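Local coordinates for protein prephenate dehydrogenase (Corynebacterium glutamicum ATCC 13032, PDB 3KTD) that probably catalyses the NAD(P)+-dependent oxidative decarboxylation of prephenate to 4-hydroxyphenylpyruvate, a step in tyrosine biosynthesis, at residues Q117-V121 / T158-W164; A195-L200 / L252-E258; A205-A209 / S230-A234. The contacts are given in a common frame with arbitrary orientation. Numbering follows the deposited sequence.

Contact 1 (Q117-V121 / T158-W164)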
loop_
_atom_site.group_PDB
_atom_site.type_symbol
_atom_site.label_atom_id
_atom_site.label_comp_id
_atom_site.label_asym_id
_atom_site.label_seq_id
_atom_site.Cartn_x
_atom_site.Cartn_y
_atom_site.Cartn_z
ATOM N N GLN A 117 25.343 2.013 28.574
ATOM C CA GLN A 117 24.283 3.028 28.525
ATOM C C GLN A 117 24.751 4.468 28.776
ATOM O O GLN A 117 24.096 5.406 28.350
ATOM C CB GLN A 117 23.086 2.675 29.421
ATOM C CG GLN A 117 23.376 2.489 30.897
ATOM C CD GLN A 117 23.761 1.072 31.239
ATOM O OE1 GLN A 117 24.398 0.393 30.445
ATOM N NE2 GLN A 117 23.382 0.620 32.424
ATOM N N HIS A 118 25.883 4.648 29.439
ATOM C CA HIS A 118 26.411 5.993 29.664
ATOM C C HIS A 118 27.026 6.606 28.392
ATOM O O HIS A 118 27.353 7.783 28.385
ATOM C CB HIS A 118 27.410 6.002 30.838
ATOM C CG HIS A 118 26.769 5.760 32.175
ATOM N ND1 HIS A 118 26.717 4.515 32.767
ATOM C CD2 HIS A 118 26.131 6.601 33.026
ATOM C CE1 HIS A 118 26.086 4.600 33.925
ATOM N NE2 HIS A 118 25.717 5.855 34.104
ATOM N N ARG A 119 27.157 5.830 27.316
ATOM C CA ARG A 119 27.737 6.335 26.055
ATOM C C ARG A 119 26.848 6.155 24.807
ATOM O O ARG A 119 27.282 6.442 23.696
ATOM C CB ARG A 119 29.072 5.634 25.806
ATOM C CG ARG A 119 30.146 5.951 26.826
ATOM C CD ARG A 119 30.679 7.362 26.639
ATOM N NE ARG A 119 31.591 7.749 27.718
ATOM C CZ ARG A 119 31.244 8.434 28.808
ATOM N NH1 ARG A 119 29.998 8.861 28.995
ATOM N NH2 ARG A 119 32.164 8.710 29.717
ATOM N N TYR A 120 25.603 5.726 25.001
ATOM C CA TYR A 120 24.715 5.341 23.906
ATOM C C TYR A 120 23.533 6.270 23.696
ATOM O O TYR A 120 22.886 6.699 24.650
ATOM C CB TYR A 120 24.169 3.938 24.188
ATOM C CG TYR A 120 23.067 3.458 23.260
ATOM C CD1 TYR A 120 23.303 3.259 21.902
ATOM C CD2 TYR A 120 21.808 3.152 23.752
ATOM C CE1 TYR A 120 22.303 2.796 21.062
ATOM C CE2 TYR A 120 20.802 2.685 22.923
ATOM C CZ TYR A 120 21.056 2.510 21.583
ATOM O OH TYR A 120 20.054 2.061 20.768
ATOM N N VAL A 121 23.255 6.578 22.437
ATOM C CA VAL A 121 22.025 7.261 22.085
ATOM C C VAL A 121 21.359 6.511 20.936
ATOM O O VAL A 121 21.866 6.479 19.820
ATOM C CB VAL A 121 22.248 8.712 21.708
ATOM C CG1 VAL A 121 20.883 9.374 21.414
ATOM C CG2 VAL A 121 23.004 9.436 22.836
ATOM N N THR A 158 18.958 5.090 34.808
ATOM C CA THR A 158 20.340 5.356 34.430
ATOM C C THR A 158 20.774 6.672 35.048
ATOM O O THR A 158 20.033 7.653 35.001
ATOM C CB THR A 158 20.513 5.462 32.918
ATOM O OG1 THR A 158 19.855 4.363 32.290
ATOM C CG2 THR A 158 22.001 5.451 32.557
ATOM N N ASP A 159 21.989 6.689 35.595
ATOM C CA ASP A 159 22.525 7.843 36.313
ATOM C C ASP A 159 23.547 8.560 35.431
ATOM O O ASP A 159 24.755 8.384 35.594
ATOM C CB ASP A 159 23.164 7.349 37.624
ATOM C CG ASP A 159 23.280 8.434 38.689
ATOM O OD1 ASP A 159 22.788 9.567 38.476
ATOM O OD2 ASP A 159 23.860 8.132 39.760
ATOM N N ILE A 160 23.064 9.374 34.498
ATOM C CA ILE A 160 23.950 10.015 33.517
ATOM C C ILE A 160 24.356 11.428 33.905
ATOM O O ILE A 160 23.724 12.051 34.749
ATOM C CB ILE A 160 23.343 9.994 32.068
ATOM C CG1 ILE A 160 22.056 10.824 31.955
ATOM C CG2 ILE A 160 23.076 8.571 31.628
ATOM C CD1 ILE A 160 22.286 12.324 31.926
ATOM N N ASN A 161 25.423 11.915 33.275
ATOM C CA ASN A 161 25.930 13.266 33.505
ATOM C C ASN A 161 26.071 14.030 32.174
ATOM O O ASN A 161 25.580 13.571 31.141
ATOM C CB ASN A 161 27.257 13.206 34.276
ATOM C CG ASN A 161 28.380 12.585 33.469
ATOM O OD1 ASN A 161 28.197 12.205 32.309
ATOM N ND2 ASN A 161 29.552 12.475 34.082
ATOM N N SER A 162 26.756 15.174 32.197
ATOM C CA SER A 162 26.841 16.060 31.027
ATOM C C SER A 162 27.459 15.433 29.768
ATOM O O SER A 162 27.100 15.814 28.648
ATOM C CB SER A 162 27.608 17.342 31.380
ATOM O OG SER A 162 29.003 17.100 31.435
ATOM N N THR A 163 28.384 14.495 29.935
ATOM C CA THR A 163 29.022 13.864 28.784
ATOM C C THR A 163 27.969 13.148 27.919
ATOM O O THR A 163 28.054 13.182 26.693
ATOM C CB THR A 163 30.141 12.888 29.200
ATOM O OG1 THR A 163 29.594 11.871 30.044
ATOM C CG2 THR A 163 31.259 13.621 29.950
ATOM N N TRP A 164 26.970 12.531 28.555
ATOM C CA TRP A 164 25.888 11.885 27.808
ATOM C C TRP A 164 25.056 12.920 27.071
ATOM O O TRP A 164 24.689 12.713 25.923
ATOM C CB TRP A 164 24.969 11.029 28.690
ATOM C CG TRP A 164 23.976 10.262 27.852
ATOM C CD1 TRP A 164 24.157 9.034 27.295
ATOM C CD2 TRP A 164 22.673 10.698 27.439
ATOM N NE1 TRP A 164 23.044 8.666 26.571
ATOM C CE2 TRP A 164 22.120 9.672 26.641
ATOM C CE3 TRP A 164 21.925 11.857 27.659
ATOM C CZ2 TRP A 164 20.854 9.768 26.066
ATOM C CZ3 TRP A 164 20.662 11.954 27.089
ATOM C CH2 TRP A 164 20.141 10.914 26.297
#
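The firmest polar link here is the indole of Trp164: its NE1 donates to Tyr120 O at 2.8 Å, on strand 120-125. Two weak hydrogen bonds add to it: His118 NE2 to Asp159 O at 3.1 Å, and Arg119 NH1 to Thr163 OG1 at 3.2 Å, with Arg119 NH1 also donating to His118 O at 2.9 Å. Thr163 OG1 in turn donates to Asn161 OD1 (2.7 Å). Asn161, the N-cap of helix 162-177, accepts a weak capping bond from Thr163 N on this same oxygen.

Val121 CG2 and Trp164 CZ2 form an apolar pair at 3.9 Å. Van der Waals contacts fill in the rest: Thr158 CG2 sits over one face of the His118 ring, and Gln117 CG meets Thr158 CG2 at 3.7 Å. The Trp164 ring also meets that of Trp168, one turn on in the helix.

Helix 162-177 is the crossover between the neighbouring parallel strands 146-149 and 181-184, and here its first turn docks beside strand 120-125 in the probable Rossmann-type nucleotide-binding domain.

Contact 2 (A195-L200 / L252-E258)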
loop_
_atom_site.group_PDB
_atom_site.type_symbol
_atom_site.label_atom_id
_atom_site.label_comp_id
_atom_site.label_asym_id
_atom_site.label_seq_id
_atom_site.Cartn_x
_atom_site.Cartn_y
_atom_site.Cartn_z
ATOM N N ALA A 195 5.537 -1.038 15.687
ATOM C CA ALA A 195 4.769 -2.275 15.607
ATOM C C ALA A 195 3.523 -2.022 14.772
ATOM O O ALA A 195 3.161 -2.825 13.899
ATOM C CB ALA A 195 4.382 -2.774 16.991
ATOM N N ARG A 196 2.885 -0.886 15.043
ATOM C CA ARG A 196 1.660 -0.509 14.364
ATOM C C ARG A 196 1.896 -0.061 12.928
ATOM O O ARG A 196 1.299 -0.614 12.009
ATOM C CB ARG A 196 0.965 0.615 15.127
ATOM C CG ARG A 196 0.483 0.225 16.530
ATOM C CD ARG A 196 -0.002 1.452 17.309
ATOM N NE ARG A 196 -0.586 1.085 18.593
ATOM C CZ ARG A 196 -1.826 0.636 18.775
ATOM N NH1 ARG A 196 -2.660 0.481 17.752
ATOM N NH2 ARG A 196 -2.235 0.329 19.995
ATOM N N VAL A 197 2.786 0.910 12.731
ATOM C CA VAL A 197 2.909 1.562 11.425
ATOM C C VAL A 197 3.900 0.947 10.441
ATOM O O VAL A 197 3.957 1.359 9.275
ATOM C CB VAL A 197 3.235 3.064 11.583
ATOM C CG1 VAL A 197 2.168 3.748 12.416
ATOM C CG2 VAL A 197 4.600 3.251 12.194
ATOM N N SER A 198 4.661 -0.042 10.886
ATOM C CA SER A 198 5.678 -0.645 10.028
ATOM C C SER A 198 5.701 -2.173 10.077
ATOM O O SER A 198 5.714 -2.835 9.041
ATOM C CB SER A 198 7.051 -0.093 10.408
ATOM O OG SER A 198 8.077 -0.822 9.762
ATOM N N HIS A 199 5.716 -2.733 11.281
ATOM C CA HIS A 199 5.799 -4.177 11.438
ATOM C C HIS A 199 4.476 -4.855 11.063
ATOM O O HIS A 199 4.480 -5.770 10.255
ATOM C CB HIS A 199 6.295 -4.558 12.844
ATOM C CG HIS A 199 7.604 -3.913 13.213
ATOM N ND1 HIS A 199 7.979 -3.663 14.516
ATOM C CD2 HIS A 199 8.599 -3.419 12.437
ATOM C CE1 HIS A 199 9.163 -3.080 14.527
ATOM N NE2 HIS A 199 9.561 -2.919 13.277
ATOM N N LEU A 200 3.354 -4.388 11.607
ATOM C CA LEU A 200 2.043 -4.912 11.210
ATOM C C LEU A 200 1.840 -4.664 9.723
ATOM O O LEU A 200 1.261 -5.505 9.027
ATOM C CB LEU A 200 0.912 -4.249 12.003
ATOM C CG LEU A 200 -0.535 -4.658 11.672
ATOM C CD1 LEU A 200 -0.811 -6.118 12.041
ATOM C CD2 LEU A 200 -1.521 -3.733 12.384
ATOM N N LEU A 252 4.325 -5.949 18.851
ATOM C CA LEU A 252 3.670 -6.352 17.596
ATOM C C LEU A 252 2.407 -7.178 17.853
ATOM O O LEU A 252 1.390 -6.971 17.198
ATOM C CB LEU A 252 4.615 -7.124 16.668
ATOM C CG LEU A 252 4.026 -7.556 15.310
ATOM C CD1 LEU A 252 3.230 -6.433 14.636
ATOM C CD2 LEU A 252 5.109 -8.068 14.363
ATOM N N VAL A 253 2.471 -8.106 18.802
ATOM C CA VAL A 253 1.307 -8.920 19.127
ATOM C C VAL A 253 0.165 -8.045 19.635
ATOM O O VAL A 253 -0.985 -8.281 19.267
ATOM C CB VAL A 253 1.644 -10.036 20.137
ATOM C CG1 VAL A 253 0.381 -10.749 20.619
ATOM C CG2 VAL A 253 2.601 -11.026 19.504
ATOM N N LYS A 254 0.466 -7.036 20.459
ATOM C CA LYS A 254 -0.580 -6.108 20.930
ATOM C C LYS A 254 -1.221 -5.429 19.720
ATOM O O LYS A 254 -2.441 -5.263 19.651
ATOM C CB LYS A 254 -0.024 -5.024 21.858
ATOM C CG LYS A 254 0.382 -5.491 23.251
ATOM C CD LYS A 254 1.109 -4.364 24.017
ATOM C CE LYS A 254 1.846 -4.860 25.270
ATOM N NZ LYS A 254 0.917 -5.253 26.373
ATOM N N ALA A 255 -0.375 -5.039 18.771
ATOM C CA ALA A 255 -0.829 -4.408 17.537
ATOM C C ALA A 255 -1.637 -5.394 16.672
ATOM O O ALA A 255 -2.728 -5.072 16.223
ATOM C CB ALA A 255 0.370 -3.852 16.765
ATOM N N LEU A 256 -1.105 -6.596 16.462
ATOM C CA LEU A 256 -1.786 -7.605 15.657
ATOM C C LEU A 256 -3.140 -8.013 16.262
ATOM O O LEU A 256 -4.084 -8.295 15.525
ATOM C CB LEU A 256 -0.883 -8.827 15.448
ATOM C CG LEU A 256 -1.389 -9.989 14.577
ATOM C CD1 LEU A 256 -1.897 -9.518 13.235
ATOM C CD2 LEU A 256 -0.285 -11.011 14.378
ATOM N N ASP A 257 -3.232 -8.019 17.593
ATOM C CA ASP A 257 -4.484 -8.339 18.286
ATOM C C ASP A 257 -5.546 -7.291 18.053
ATOM O O ASP A 257 -6.741 -7.609 18.040
ATOM C CB ASP A 257 -4.276 -8.512 19.793
ATOM C CG ASP A 257 -3.703 -9.864 20.148
ATOM O OD1 ASP A 257 -3.332 -10.613 19.223
ATOM O OD2 ASP A 257 -3.619 -10.192 21.352
ATOM N N GLU A 258 -5.126 -6.041 17.903
ATOM C CA GLU A 258 -6.070 -4.991 17.561
ATOM C C GLU A 258 -6.570 -5.248 16.140
ATOM O O GLU A 258 -7.757 -5.115 15.863
ATOM C CB GLU A 258 -5.438 -3.601 17.668
ATOM C CG GLU A 258 -5.205 -3.118 19.088
ATOM C CD GLU A 258 -4.976 -1.609 19.175
ATOM O OE1 GLU A 258 -5.292 -0.871 18.203
ATOM O OE2 GLU A 258 -4.486 -1.153 20.233
#
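Two helices of the all-helical dimerization domain cross at right angles here, with a signed angle of -90° and 9.2 Å between the axes of the short segments. Alanines lie at the crossing, consistent with that separation. Ala195 and Ala255 both point into the interface, their CB atoms 4.2 Å apart, and Ala195 CB also comes to 3.7 Å from Leu252 N, close against the other backbone.

Larger side chains fill the hollows beside this alanine pair. Leu252 pushes its branched end between His199 and Leu200: CD2 lies 4.0 Å from His199 CB, and CD1 is 3.7 Å from Leu200 N. Leu200 answers in the other direction, its CD1 meeting Leu256 CD1 at 3.8 Å and its CD2 passing 4.2 Å from Ala255 O. The first helix has a wider π-type turn at 195-199, with Leu200 N bonded to Ala195 O.

The second subunit packs onto the same site, Val211 of that chain touching Leu200. Arg196 lays its CG 4.1 Å from Ala255 CB, then extends to a two-pronged salt bridge with Glu258: NH1 to OE1 at 3.0 Å and NH2 to OE2 at 2.7 Å.

Contact 3 (A205-A209 / S230-A234)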
loop_
_atom_site.group_PDB
_atom_site.type_symbol
_atom_site.label_atom_id
_atom_site.label_comp_id
_atom_site.label_asym_id
_atom_site.label_seq_id
_atom_site.Cartn_x
_atom_site.Cartn_y
_atom_site.Cartn_z
ATOM N N ALA A 205 0.984 -7.220 4.650
ATOM C CA ALA A 205 1.470 -7.305 3.272
ATOM C C ALA A 205 1.781 -8.754 2.851
ATOM O O ALA A 205 1.424 -9.184 1.746
ATOM C CB ALA A 205 2.683 -6.439 3.104
ATOM N N GLU A 206 2.437 -9.508 3.731
ATOM C CA GLU A 206 2.729 -10.915 3.439
ATOM C C GLU A 206 1.404 -11.688 3.299
ATOM O O GLU A 206 1.207 -12.451 2.347
ATOM C CB GLU A 206 3.561 -11.579 4.552
ATOM C CG GLU A 206 4.880 -10.886 4.991
ATOM C CD GLU A 206 6.002 -10.899 3.956
ATOM O OE1 GLU A 206 5.752 -11.118 2.747
ATOM O OE2 GLU A 206 7.154 -10.657 4.372
ATOM N N THR A 207 0.511 -11.469 4.263
ATOM C CA THR A 207 -0.761 -12.164 4.330
ATOM C C THR A 207 -1.565 -11.982 3.054
ATOM O O THR A 207 -2.125 -12.940 2.530
ATOM C CB THR A 207 -1.610 -11.660 5.510
ATOM O OG1 THR A 207 -0.832 -11.684 6.712
ATOM C CG2 THR A 207 -2.845 -12.533 5.682
ATOM N N LEU A 208 -1.607 -10.746 2.562
ATOM C CA LEU A 208 -2.372 -10.411 1.371
ATOM C C LEU A 208 -1.789 -11.095 0.147
ATOM O O LEU A 208 -2.531 -11.576 -0.707
ATOM C CB LEU A 208 -2.401 -8.892 1.162
ATOM C CG LEU A 208 -3.137 -8.412 -0.097
ATOM C CD1 LEU A 208 -4.607 -8.809 -0.049
ATOM C CD2 LEU A 208 -2.979 -6.904 -0.304
ATOM N N ALA A 209 -0.463 -11.142 0.054
ATOM C CA ALA A 209 0.170 -11.773 -1.103
ATOM C C ALA A 209 -0.174 -13.255 -1.186
ATOM O O ALA A 209 -0.389 -13.786 -2.282
ATOM C CB ALA A 209 1.670 -11.573 -1.084
ATOM N N SER A 230 -0.444 -2.595 -1.758
ATOM C CA SER A 230 -0.595 -3.269 -0.473
ATOM C C SER A 230 0.295 -4.487 -0.311
ATOM O O SER A 230 0.480 -4.926 0.813
ATOM C CB SER A 230 -2.051 -3.663 -0.222
ATOM O OG SER A 230 -2.842 -2.520 0.050
ATOM N N THR A 231 0.834 -5.039 -1.399
ATOM C CA THR A 231 1.744 -6.190 -1.294
ATOM C C THR A 231 3.210 -5.849 -1.627
ATOM O O THR A 231 4.056 -6.746 -1.659
ATOM C CB THR A 231 1.286 -7.368 -2.181
ATOM O OG1 THR A 231 1.198 -6.950 -3.547
ATOM C CG2 THR A 231 -0.065 -7.884 -1.726
ATOM N N ARG A 232 3.514 -4.565 -1.833
ATOM C CA ARG A 232 4.861 -4.142 -2.251
ATOM C C ARG A 232 5.940 -4.520 -1.256
ATOM O O ARG A 232 6.947 -5.106 -1.636
ATOM C CB ARG A 232 4.922 -2.636 -2.505
ATOM C CG ARG A 232 6.292 -2.160 -3.041
ATOM C CD ARG A 232 6.377 -0.637 -3.306
ATOM N NE ARG A 232 5.105 -0.039 -3.735
ATOM C CZ ARG A 232 4.478 -0.287 -4.890
ATOM N NH1 ARG A 232 4.969 -1.157 -5.778
ATOM N NH2 ARG A 232 3.325 0.324 -5.148
ATOM N N VAL A 233 5.724 -4.195 0.013
ATOM C CA VAL A 233 6.715 -4.492 1.052
ATOM C C VAL A 233 6.890 -5.994 1.339
ATOM O O VAL A 233 7.790 -6.377 2.099
ATOM C CB VAL A 233 6.411 -3.757 2.363
ATOM C CG1 VAL A 233 6.347 -2.270 2.114
ATOM C CG2 VAL A 233 5.114 -4.259 2.965
ATOM N N ALA A 234 6.035 -6.828 0.742
ATOM C CA ALA A 234 6.178 -8.285 0.808
ATOM C C ALA A 234 7.327 -8.715 -0.091
ATOM O O ALA A 234 7.715 -9.887 -0.104
ATOM C CB ALA A 234 4.914 -8.961 0.361
#
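Ser230, the last residue of helix 225-230, sets its CB 3.4 Å from Leu208 CD2, while its carbonyl oxygen receives a CA-H···O contact from Ala205 CA at 3.6 Å. At Thr231 the chain leaves helical geometry. Its methyl drops onto the long helix, CG2 lying 3.4 Å from Leu208 CD2 and 3.7 Å from Ala209 N, whereas its hydroxyl bonds to Tyr227 O. Val233 then brings CG2 to 3.3 Å from Ala205 CB, a tight fit. Ala234, whose N is tied back to Thr231 O at 3.1 Å, points its methyl at the helix: its CB lies 4.3 Å from Ala205 CB, 4.4 Å from Ala209 CB and 3.3 Å from Glu206 OE1.

No hydrogen bond joins the two segments. The connection between helices 225-230 and 238-247 is therefore held against helix 187-214 mainly by close van der Waals packing, with one CA-H···O contact; the short distance of 4.7 Å between Ala205 CA and Thr231 CA is consistent with the small Ala205 side chain.

Overall arrangement
Contact 1 belongs to the nucleotide-binding domain, contacts 2 and 3 to the helical dimerization domain; contact 1 closes before the other two open, and contact 3 is nested inside the loop that contact 2 closes. Helix 187-214 serves both contacts 2 and 3, whose centres are 15 Å and nearest atoms about 5 Å apart. Contact 1 is remote: its centre is 31 Å from that of contact 2 and 40 Å from that of contact 3, on the opposite side of the chain's centre from contact 3. The second subunit touches contacts 2 and 3 but not contact 1. A PEG, probably from crystallisation, sits about 4 Å from the Ile160 side chain.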